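Local coordinates for DBF2 kinase activator protein MOB1 (Saccharomyces cerevisiae, PDB 2HJN) that binds the mitotic exit kinase DBF2 as its activator subunit, allowing the upstream kinase CDC15 to phosphorylate and activate it in late anaphase, at residues 139-153 against 165-177. Numbering follows the deposited sequence.
Sequences LMRWCQDQFDDESLF and FIQRVIQPILRRL. With SO4 (sulfate ion), chain C.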
ATOM      1  N   LEU A 139      18.831   0.326  -4.332  1.00 13.84           N
ATOM      2  CA  LEU A 139      18.855  -0.872  -3.514  1.00 13.89           C
ATOM      3  C   LEU A 139      17.821  -1.870  -3.968  1.00 13.10           C
ATOM      4  O   LEU A 139      18.152  -3.049  -4.105  1.00 13.12           O
ATOM      5  CB  LEU A 139      18.635  -0.598  -2.013  1.00 14.49           C
ATOM      6  CG  LEU A 139      18.531  -1.705  -0.954  1.00 16.21           C
ATOM      7  CD1 LEU A 139      18.760  -1.120   0.449  1.00 19.57           C
ATOM      8  CD2 LEU A 139      17.183  -2.322  -0.850  1.00 20.93           C
HETATM    9  N   MSE A 140      16.573  -1.429  -4.130  1.00 12.55           N
HETATM   10  CA  MSE A 140      15.468  -2.348  -4.513  1.00 13.00           C
HETATM   11  C   MSE A 140      15.687  -2.916  -5.907  1.00 13.46           C
HETATM   12  O   MSE A 140      15.472  -4.101  -6.112  1.00 14.65           O
HETATM   13  CB  MSE A 140      14.122  -1.641  -4.465  1.00 12.43           C
HETATM   14  CG  MSE A 140      13.748  -1.158  -3.061  1.00 13.90           C
HETATM   15 SE   MSE A 140      13.504  -2.606  -1.695  1.00 18.39          SE
HETATM   16  CE  MSE A 140      11.595  -2.786  -2.039  1.00 17.25           C
ATOM     17  N   ARG A 141      16.100  -2.088  -6.873  1.00 14.64           N
ATOM     18  CA  ARG A 141      16.446  -2.587  -8.230  1.00 15.46           C
ATOM     19  C   ARG A 141      17.631  -3.574  -8.172  1.00 15.22           C
ATOM     20  O   ARG A 141      17.670  -4.515  -8.929  1.00 15.01           O
ATOM     21  CB  ARG A 141      16.797  -1.445  -9.225  1.00 15.79           C
ATOM     22  CG  ARG A 141      15.614  -0.530  -9.734  1.00 17.13           C
ATOM     23  CD  ARG A 141      14.294  -1.236 -10.173  1.00 16.31           C
ATOM     24  NE  ARG A 141      13.454  -1.749  -9.066  1.00 15.06           N
ATOM     25  CZ  ARG A 141      12.685  -1.034  -8.259  1.00 12.31           C
ATOM     26  NH1 ARG A 141      12.613   0.288  -8.331  1.00 13.00           N
ATOM     27  NH2 ARG A 141      11.984  -1.658  -7.329  1.00 13.98           N
ATOM     28  N   TRP A 142      18.591  -3.330  -7.285  1.00 15.25           N
ATOM     29  CA  TRP A 142      19.702  -4.303  -7.063  1.00 16.25           C
ATOM     30  C   TRP A 142      19.170  -5.663  -6.516  1.00 15.83           C
ATOM     31  O   TRP A 142      19.622  -6.758  -6.945  1.00 14.29           O
ATOM     32  CB  TRP A 142      20.810  -3.715  -6.156  1.00 15.63           C
ATOM     33  CG  TRP A 142      21.899  -4.722  -5.835  1.00 16.57           C
ATOM     34  CD1 TRP A 142      23.022  -5.004  -6.562  1.00 17.72           C
ATOM     35  CD2 TRP A 142      21.918  -5.576  -4.706  1.00 18.62           C
ATOM     36  NE1 TRP A 142      23.772  -5.982  -5.923  1.00 18.81           N
ATOM     37  CE2 TRP A 142      23.101  -6.363  -4.786  1.00 17.73           C
ATOM     38  CE3 TRP A 142      21.074  -5.724  -3.594  1.00 13.03           C
ATOM     39  CZ2 TRP A 142      23.422  -7.324  -3.829  1.00 17.60           C
ATOM     40  CZ3 TRP A 142      21.388  -6.724  -2.647  1.00 15.38           C
ATOM     41  CH2 TRP A 142      22.567  -7.478  -2.756  1.00 17.37           C
ATOM     42  N   CYS A 143      18.213  -5.606  -5.580  1.00 15.33           N
ATOM     43  CA  CYS A 143      17.619  -6.855  -5.069  1.00 15.37           C
ATOM     44  C   CYS A 143      16.946  -7.671  -6.184  1.00 15.21           C
ATOM     45  O   CYS A 143      17.115  -8.895  -6.237  1.00 14.85           O
ATOM     46  CB  CYS A 143      16.624  -6.585  -3.920  1.00 15.35           C
ATOM     47  SG  CYS A 143      17.394  -5.998  -2.415  1.00 16.49           S
ATOM     48  N   GLN A 144      16.149  -7.003  -7.021  1.00 15.46           N
ATOM     49  CA  GLN A 144      15.497  -7.647  -8.166  1.00 16.06           C
ATOM     50  C   GLN A 144      16.501  -8.268  -9.137  1.00 16.08           C
ATOM     51  O   GLN A 144      16.264  -9.360  -9.643  1.00 14.55           O
ATOM     52  CB  GLN A 144      14.552  -6.679  -8.923  1.00 16.05           C
ATOM     53  CG  GLN A 144      13.365  -6.221  -8.084  1.00 13.22           C
ATOM     54  CD  GLN A 144      12.357  -5.478  -8.891  1.00 17.81           C
ATOM     55  OE1 GLN A 144      12.607  -4.331  -9.292  1.00 13.47           O
ATOM     56  NE2 GLN A 144      11.207  -6.135  -9.185  1.00 16.07           N
ATOM     57  N   ASP A 145      17.604  -7.570  -9.410  1.00 15.97           N
ATOM     58  CA  ASP A 145      18.675  -8.145 -10.200  1.00 17.21           C
ATOM     59  C   ASP A 145      19.259  -9.411  -9.572  1.00 17.53           C
ATOM     60  O   ASP A 145      19.611 -10.334 -10.303  1.00 16.79           O
ATOM     61  CB  ASP A 145      19.786  -7.126 -10.538  1.00 17.71           C
ATOM     62  CG  ASP A 145      19.301  -5.988 -11.454  1.00 20.69           C
ATOM     63  OD1 ASP A 145      18.294  -6.147 -12.200  1.00 23.15           O
ATOM     64  OD2 ASP A 145      19.948  -4.922 -11.423  1.00 26.04           O
ATOM     65  N   GLN A 146      19.350  -9.502  -8.236  1.00 17.06           N
ATOM     66  CA  GLN A 146      19.806 -10.780  -7.640  1.00 17.72           C
ATOM     67  C   GLN A 146      18.717 -11.843  -7.799  1.00 17.70           C
ATOM     68  O   GLN A 146      19.025 -12.970  -8.194  1.00 17.89           O
ATOM     69  CB  GLN A 146      20.197 -10.635  -6.155  1.00 18.22           C
ATOM     70  CG  GLN A 146      21.127  -9.453  -5.825  1.00 19.82           C
ATOM     71  CD  GLN A 146      22.294  -9.220  -6.851  1.00 27.69           C
ATOM     72  OE1 GLN A 146      23.282  -9.970  -6.841  1.00 24.58           O
ATOM     73  NE2 GLN A 146      22.198  -8.131  -7.684  1.00 25.86           N
ATOM     74  N   PHE A 147      17.445 -11.494  -7.521  1.00 16.29           N
ATOM     75  CA  PHE A 147      16.344 -12.498  -7.643  1.00 16.10           C
ATOM     76  C   PHE A 147      16.280 -13.043  -9.079  1.00 16.77           C
ATOM     77  O   PHE A 147      15.912 -14.205  -9.321  1.00 15.90           O
ATOM     78  CB  PHE A 147      14.965 -11.906  -7.248  1.00 14.77           C
ATOM     79  CG  PHE A 147      14.869 -11.400  -5.826  1.00 13.55           C
ATOM     80  CD1 PHE A 147      14.200 -10.195  -5.545  1.00 13.16           C
ATOM     81  CD2 PHE A 147      15.470 -12.092  -4.761  1.00 15.88           C
ATOM     82  CE1 PHE A 147      14.111  -9.701  -4.237  1.00 12.67           C
ATOM     83  CE2 PHE A 147      15.393 -11.596  -3.438  1.00 16.87           C
ATOM     84  CZ  PHE A 147      14.684 -10.372  -3.183  1.00 13.41           C
ATOM     85  N   ASP A 148      16.637 -12.199 -10.042  1.00 18.20           N
ATOM     86  CA  ASP A 148      16.455 -12.553 -11.474  1.00 19.93           C
ATOM     87  C   ASP A 148      17.705 -13.270 -12.059  1.00 20.69           C
ATOM     88  O   ASP A 148      17.734 -13.663 -13.243  1.00 21.63           O
ATOM     89  CB  ASP A 148      16.141 -11.292 -12.286  1.00 18.89           C
ATOM     90  CG  ASP A 148      14.693 -10.840 -12.155  1.00 22.09           C
ATOM     91  OD1 ASP A 148      13.832 -11.578 -11.615  1.00 23.61           O
ATOM     92  OD2 ASP A 148      14.402  -9.730 -12.622  1.00 24.23           O
ATOM     93  N   ASP A 149      18.721 -13.444 -11.224  1.00 20.46           N
ATOM     94  CA  ASP A 149      20.005 -14.051 -11.654  1.00 21.77           C
ATOM     95  C   ASP A 149      19.948 -15.544 -11.378  1.00 22.24           C
ATOM     96  O   ASP A 149      19.992 -15.958 -10.233  1.00 21.81           O
ATOM     97  CB  ASP A 149      21.167 -13.364 -10.929  1.00 20.87           C
ATOM     98  CG  ASP A 149      22.541 -13.923 -11.299  1.00 23.90           C
ATOM     99  OD1 ASP A 149      22.620 -15.005 -11.951  1.00 21.34           O
ATOM    100  OD2 ASP A 149      23.542 -13.298 -10.852  1.00 21.96           O
ATOM    101  N   GLU A 150      19.778 -16.333 -12.444  1.00 23.18           N
ATOM    102  CA  GLU A 150      19.643 -17.806 -12.379  1.00 25.17           C
ATOM    103  C   GLU A 150      20.765 -18.573 -11.630  1.00 25.34           C
ATOM    104  O   GLU A 150      20.529 -19.652 -11.051  1.00 25.08           O
ATOM    105  CB  GLU A 150      19.466 -18.356 -13.816  1.00 26.52           C
ATOM    106  CG  GLU A 150      19.240 -19.841 -13.906  1.00 31.42           C
ATOM    107  CD  GLU A 150      17.852 -20.249 -13.492  1.00 37.03           C
ATOM    108  OE1 GLU A 150      17.700 -21.332 -12.876  1.00 40.49           O
ATOM    109  OE2 GLU A 150      16.910 -19.504 -13.794  1.00 40.12           O
ATOM    110  N   SER A 151      21.958 -17.993 -11.601  1.00 24.35           N
ATOM    111  CA  SER A 151      23.087 -18.587 -10.866  1.00 25.31           C
ATOM    112  C   SER A 151      23.015 -18.358  -9.341  1.00 25.50           C
ATOM    113  O   SER A 151      23.844 -18.898  -8.580  1.00 24.84           O
ATOM    114  CB  SER A 151      24.422 -18.025 -11.397  1.00 25.66           C
ATOM    115  OG  SER A 151      24.710 -16.723 -10.864  1.00 25.90           O
ATOM    116  N   LEU A 152      22.066 -17.516  -8.900  1.00 24.23           N
ATOM    117  CA  LEU A 152      21.930 -17.217  -7.486  1.00 24.19           C
ATOM    118  C   LEU A 152      20.629 -17.811  -6.997  1.00 24.93           C
ATOM    119  O   LEU A 152      20.618 -18.587  -6.046  1.00 24.59           O
ATOM    120  CB  LEU A 152      22.018 -15.699  -7.224  1.00 24.37           C
ATOM    121  CG  LEU A 152      23.349 -14.984  -7.535  1.00 24.59           C
ATOM    122  CD1 LEU A 152      23.238 -13.483  -7.270  1.00 23.54           C
ATOM    123  CD2 LEU A 152      24.623 -15.574  -6.812  1.00 22.76           C
ATOM    124  N   PHE A 153      19.548 -17.467  -7.706  1.00 24.62           N
ATOM    125  CA  PHE A 153      18.214 -17.883  -7.412  1.00 25.51           C
ATOM    126  C   PHE A 153      17.721 -18.743  -8.587  1.00 27.17           C
ATOM    127  O   PHE A 153      17.224 -18.206  -9.581  1.00 26.87           O
ATOM    128  CB  PHE A 153      17.326 -16.635  -7.217  1.00 24.31           C
ATOM    129  CG  PHE A 153      17.495 -15.952  -5.858  1.00 22.26           C
ATOM    130  CD1 PHE A 153      18.510 -15.034  -5.634  1.00 21.01           C
ATOM    131  CD2 PHE A 153      16.589 -16.199  -4.835  1.00 19.72           C
ATOM    132  CE1 PHE A 153      18.658 -14.374  -4.366  1.00 17.51           C
ATOM    133  CE2 PHE A 153      16.720 -15.559  -3.590  1.00 22.68           C
ATOM    134  CZ  PHE A 153      17.786 -14.654  -3.361  1.00 19.07           C
ATOM    135  N   PHE A 165      25.325 -19.762  -0.360  1.00 25.24           N
ATOM    136  CA  PHE A 165      24.070 -19.038  -0.635  1.00 23.87           C
ATOM    137  C   PHE A 165      23.604 -18.196   0.546  1.00 23.79           C
ATOM    138  O   PHE A 165      23.390 -17.019   0.387  1.00 23.82           O
ATOM    139  CB  PHE A 165      22.969 -19.993  -1.087  1.00 22.90           C
ATOM    140  CG  PHE A 165      21.633 -19.312  -1.401  1.00 22.05           C
ATOM    141  CD1 PHE A 165      21.484 -18.476  -2.531  1.00 19.16           C
ATOM    142  CD2 PHE A 165      20.528 -19.552  -0.598  1.00 19.51           C
ATOM    143  CE1 PHE A 165      20.262 -17.871  -2.824  1.00 19.91           C
ATOM    144  CE2 PHE A 165      19.289 -18.953  -0.888  1.00 20.18           C
ATOM    145  CZ  PHE A 165      19.156 -18.125  -1.990  1.00 18.44           C
ATOM    146  N   ILE A 166      23.452 -18.792   1.731  1.00 25.15           N
ATOM    147  CA  ILE A 166      22.891 -18.047   2.870  1.00 25.88           C
ATOM    148  C   ILE A 166      23.784 -16.872   3.286  1.00 26.01           C
ATOM    149  O   ILE A 166      23.314 -15.773   3.540  1.00 25.62           O
ATOM    150  CB  ILE A 166      22.621 -18.956   4.045  1.00 25.54           C
ATOM    151  CG1 ILE A 166      21.494 -19.889   3.687  1.00 25.32           C
ATOM    152  CG2 ILE A 166      22.140 -18.161   5.229  1.00 26.04           C
ATOM    153  CD1 ILE A 166      21.455 -21.126   4.540  1.00 29.30           C
ATOM    154  N   GLN A 167      25.091 -17.097   3.302  1.00 26.10           N
ATOM    155  CA  GLN A 167      26.028 -16.090   3.803  1.00 25.50           C
ATOM    156  C   GLN A 167      26.350 -15.033   2.783  1.00 24.39           C
ATOM    157  O   GLN A 167      26.518 -13.855   3.131  1.00 23.54           O
ATOM    158  CB  GLN A 167      27.348 -16.769   4.226  1.00 27.53           C
ATOM    159  CG  GLN A 167      27.170 -17.898   5.290  1.00 32.02           C
ATOM    160  CD  GLN A 167      26.459 -19.142   4.764  1.00 38.74           C
ATOM    161  OE1 GLN A 167      26.677 -19.593   3.620  1.00 40.89           O
ATOM    162  NE2 GLN A 167      25.597 -19.711   5.608  1.00 42.70           N
ATOM    163  N   ARG A 168      26.470 -15.451   1.526  1.00 22.15           N
ATOM    164  CA  ARG A 168      26.935 -14.576   0.454  1.00 21.78           C
ATOM    165  C   ARG A 168      25.804 -13.879  -0.309  1.00 21.27           C
ATOM    166  O   ARG A 168      26.039 -12.874  -0.978  1.00 20.93           O
ATOM    167  CB  ARG A 168      27.758 -15.368  -0.526  1.00 22.71           C
ATOM    168  N   VAL A 169      24.601 -14.446  -0.275  1.00 19.82           N
ATOM    169  CA  VAL A 169      23.479 -13.838  -1.021  1.00 18.70           C
ATOM    170  C   VAL A 169      22.372 -13.353  -0.090  1.00 18.31           C
ATOM    171  O   VAL A 169      22.009 -12.158  -0.108  1.00 17.22           O
ATOM    172  CB  VAL A 169      22.868 -14.806  -2.052  1.00 19.34           C
ATOM    173  CG1 VAL A 169      21.884 -14.049  -2.986  1.00 19.44           C
ATOM    174  CG2 VAL A 169      23.962 -15.484  -2.924  1.00 18.59           C
ATOM    175  N   ILE A 170      21.848 -14.274   0.725  1.00 18.00           N
ATOM    176  CA  ILE A 170      20.722 -13.964   1.636  1.00 17.51           C
ATOM    177  C   ILE A 170      21.072 -12.870   2.676  1.00 17.82           C
ATOM    178  O   ILE A 170      20.355 -11.836   2.804  1.00 17.10           O
ATOM    179  CB  ILE A 170      20.126 -15.260   2.290  1.00 17.97           C
ATOM    180  CG1 ILE A 170      19.442 -16.195   1.251  1.00 15.38           C
ATOM    181  CG2 ILE A 170      19.154 -14.907   3.429  1.00 17.62           C
ATOM    182  CD1 ILE A 170      18.047 -15.648   0.656  1.00 11.27           C
ATOM    183  N   GLN A 171      22.181 -13.034   3.386  1.00 17.21           N
ATOM    184  CA  GLN A 171      22.542 -12.076   4.462  1.00 19.63           C
ATOM    185  C   GLN A 171      22.762 -10.627   4.077  1.00 19.59           C
ATOM    186  O   GLN A 171      22.270  -9.722   4.774  1.00 19.86           O
ATOM    187  CB  GLN A 171      23.695 -12.596   5.348  1.00 19.79           C
ATOM    188  CG  GLN A 171      23.173 -13.433   6.474  1.00 22.53           C
ATOM    189  CD  GLN A 171      24.263 -14.072   7.293  1.00 30.07           C
ATOM    190  OE1 GLN A 171      24.607 -13.563   8.362  1.00 33.81           O
ATOM    191  NE2 GLN A 171      24.832 -15.185   6.798  1.00 31.62           N
ATOM    192  N   PRO A 172      23.507 -10.384   2.972  1.00 20.63           N
ATOM    193  CA  PRO A 172      23.643  -9.026   2.423  1.00 19.30           C
ATOM    194  C   PRO A 172      22.276  -8.407   2.025  1.00 18.95           C
ATOM    195  O   PRO A 172      22.016  -7.244   2.354  1.00 17.26           O
ATOM    196  CB  PRO A 172      24.556  -9.239   1.218  1.00 20.99           C
ATOM    197  CG  PRO A 172      25.403 -10.575   1.622  1.00 20.25           C
ATOM    198  CD  PRO A 172      24.338 -11.384   2.245  1.00 19.99           C
ATOM    199  N   ILE A 173      21.404  -9.192   1.388  1.00 17.95           N
ATOM    200  CA  ILE A 173      20.074  -8.717   1.028  1.00 16.70           C
ATOM    201  C   ILE A 173      19.233  -8.316   2.259  1.00 15.65           C
ATOM    202  O   ILE A 173      18.634  -7.240   2.261  1.00 16.07           O
ATOM    203  CB  ILE A 173      19.269  -9.763   0.158  1.00 17.56           C
ATOM    204  CG1 ILE A 173      19.889  -9.930  -1.245  1.00 15.83           C
ATOM    205  CG2 ILE A 173      17.818  -9.268  -0.055  1.00 17.01           C
ATOM    206  CD1 ILE A 173      19.326 -11.243  -1.988  1.00 16.45           C
ATOM    207  N   LEU A 174      19.164  -9.180   3.277  1.00 14.67           N
ATOM    208  CA  LEU A 174      18.472  -8.858   4.549  1.00 17.24           C
ATOM    209  C   LEU A 174      19.059  -7.634   5.253  1.00 16.92           C
ATOM    210  O   LEU A 174      18.298  -6.749   5.683  1.00 16.53           O
ATOM    211  CB  LEU A 174      18.416 -10.086   5.497  1.00 15.78           C
ATOM    212  CG  LEU A 174      17.301 -11.123   5.310  1.00 19.33           C
ATOM    213  CD1 LEU A 174      16.612 -11.155   3.964  1.00 23.02           C
ATOM    214  CD2 LEU A 174      17.634 -12.531   5.771  1.00 19.50           C
ATOM    215  N   ARG A 175      20.405  -7.533   5.320  1.00 17.45           N
ATOM    216  CA  ARG A 175      21.054  -6.363   5.936  1.00 17.92           C
ATOM    217  C   ARG A 175      20.634  -5.039   5.246  1.00 17.04           C
ATOM    218  O   ARG A 175      20.319  -4.017   5.892  1.00 17.13           O
ATOM    219  CB  ARG A 175      22.593  -6.497   5.892  1.00 18.32           C
ATOM    220  CG  ARG A 175      23.228  -7.323   6.960  1.00 18.50           C
ATOM    221  CD  ARG A 175      24.800  -7.100   6.982  1.00 20.66           C
ATOM    222  NE  ARG A 175      25.498  -7.108   5.674  1.00 22.10           N
ATOM    223  CZ  ARG A 175      26.106  -8.173   5.133  1.00 25.39           C
ATOM    224  NH1 ARG A 175      26.082  -9.365   5.734  1.00 26.58           N
ATOM    225  NH2 ARG A 175      26.725  -8.059   3.977  1.00 27.42           N
ATOM    226  N   ARG A 176      20.632  -5.050   3.917  1.00 17.90           N
ATOM    227  CA  ARG A 176      20.165  -3.871   3.149  1.00 16.72           C
ATOM    228  C   ARG A 176      18.651  -3.547   3.266  1.00 16.34           C
ATOM    229  O   ARG A 176      18.265  -2.374   3.464  1.00 15.35           O
ATOM    230  CB  ARG A 176      20.629  -4.022   1.708  1.00 17.92           C
ATOM    231  CG  ARG A 176      22.181  -4.110   1.655  1.00 20.14           C
ATOM    232  CD  ARG A 176      22.715  -4.316   0.241  1.00 23.28           C
ATOM    233  NE  ARG A 176      24.111  -4.722   0.233  1.00 27.67           N
ATOM    234  CZ  ARG A 176      24.891  -4.707  -0.849  1.00 32.29           C
ATOM    235  NH1 ARG A 176      24.418  -4.286  -2.035  1.00 31.42           N
ATOM    236  NH2 ARG A 176      26.148  -5.136  -0.752  1.00 34.84           N
ATOM    237  N   LEU A 177      17.783  -4.559   3.158  1.00 14.25           N
ATOM    238  CA  LEU A 177      16.347  -4.314   3.289  1.00 14.24           C
ATOM    239  C   LEU A 177      16.002  -3.707   4.654  1.00 14.29           C
ATOM    240  O   LEU A 177      15.121  -2.841   4.747  1.00 13.30           O
ATOM    241  CB  LEU A 177      15.565  -5.616   3.036  1.00 14.38           C
ATOM    242  CG  LEU A 177      15.576  -6.157   1.591  1.00 15.48           C
ATOM    243  CD1 LEU A 177      14.774  -7.485   1.462  1.00 12.83           C
ATOM    244  CD2 LEU A 177      15.096  -5.130   0.549  1.00 14.16           C
TER
HETATM  245  S   SO4 C 316      26.669  -4.360   3.221  1.00 34.19           S
HETATM  246  O1  SO4 C 316      26.235  -5.756   3.098  1.00 36.56           O
HETATM  247  O2  SO4 C 316      26.709  -4.063   4.664  1.00 35.14           O
HETATM  248  O3  SO4 C 316      27.915  -4.099   2.519  1.00 36.77           O
HETATM  249  O4  SO4 C 316      25.769  -3.402   2.604  1.00 37.16           O
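Trp142 swings its indole across to Arg176 because its CG stands opposite the backbone N (chi1 176°), while the Arg176 chain runs extended from CG to NE and lays its guanidinium flat on that ring, NH1 over the face and offset toward the rim. The planes are 25° apart. CZ of Arg176 sits 4.3 Å from the centroid of the six-membered ring of Trp142, a cation-pi stack. Gln146 lies over the other indole face, its NE2 tied to Trp142 O at 3.0 Å. Beyond the stack, Arg176 NE makes a weak hydrogen bond to O4 of a sulfate, probably from the crystallisation liquor, which Arg175 NH2 and Arg179 NH1 also hold.

Ile173 is a knob in the hole formed by Trp142, Cys143, Gln146 and Phe147, with CG1 3.8 Å from Trp142 CZ3. Further along, Phe165 presents its edge to the face of Phe153 in a T-shaped pair, planes at 75°, and Val169 CG1 comes within 3.5 Å of Phe153 CE1. Leu152 O, buried beside the Phe165 ring, has no hydrogen-bonding partner in the model. At the other end Leu177 CD2 rests against both Leu139 CD2 and Met140 SE, the latter 3.7 Å away.

Segments 139-147 and 165-177 run nearly antiparallel, a buried pairing within the helical Mob1/phocein domain, with the Met140 side chain about 13 Å from the zinc. They belong to helices 132-147 and 165-187, and helix 75-97 meets both through Tyr87 on Met140, Cys83 on Ile173 and Ile90 on Leu177.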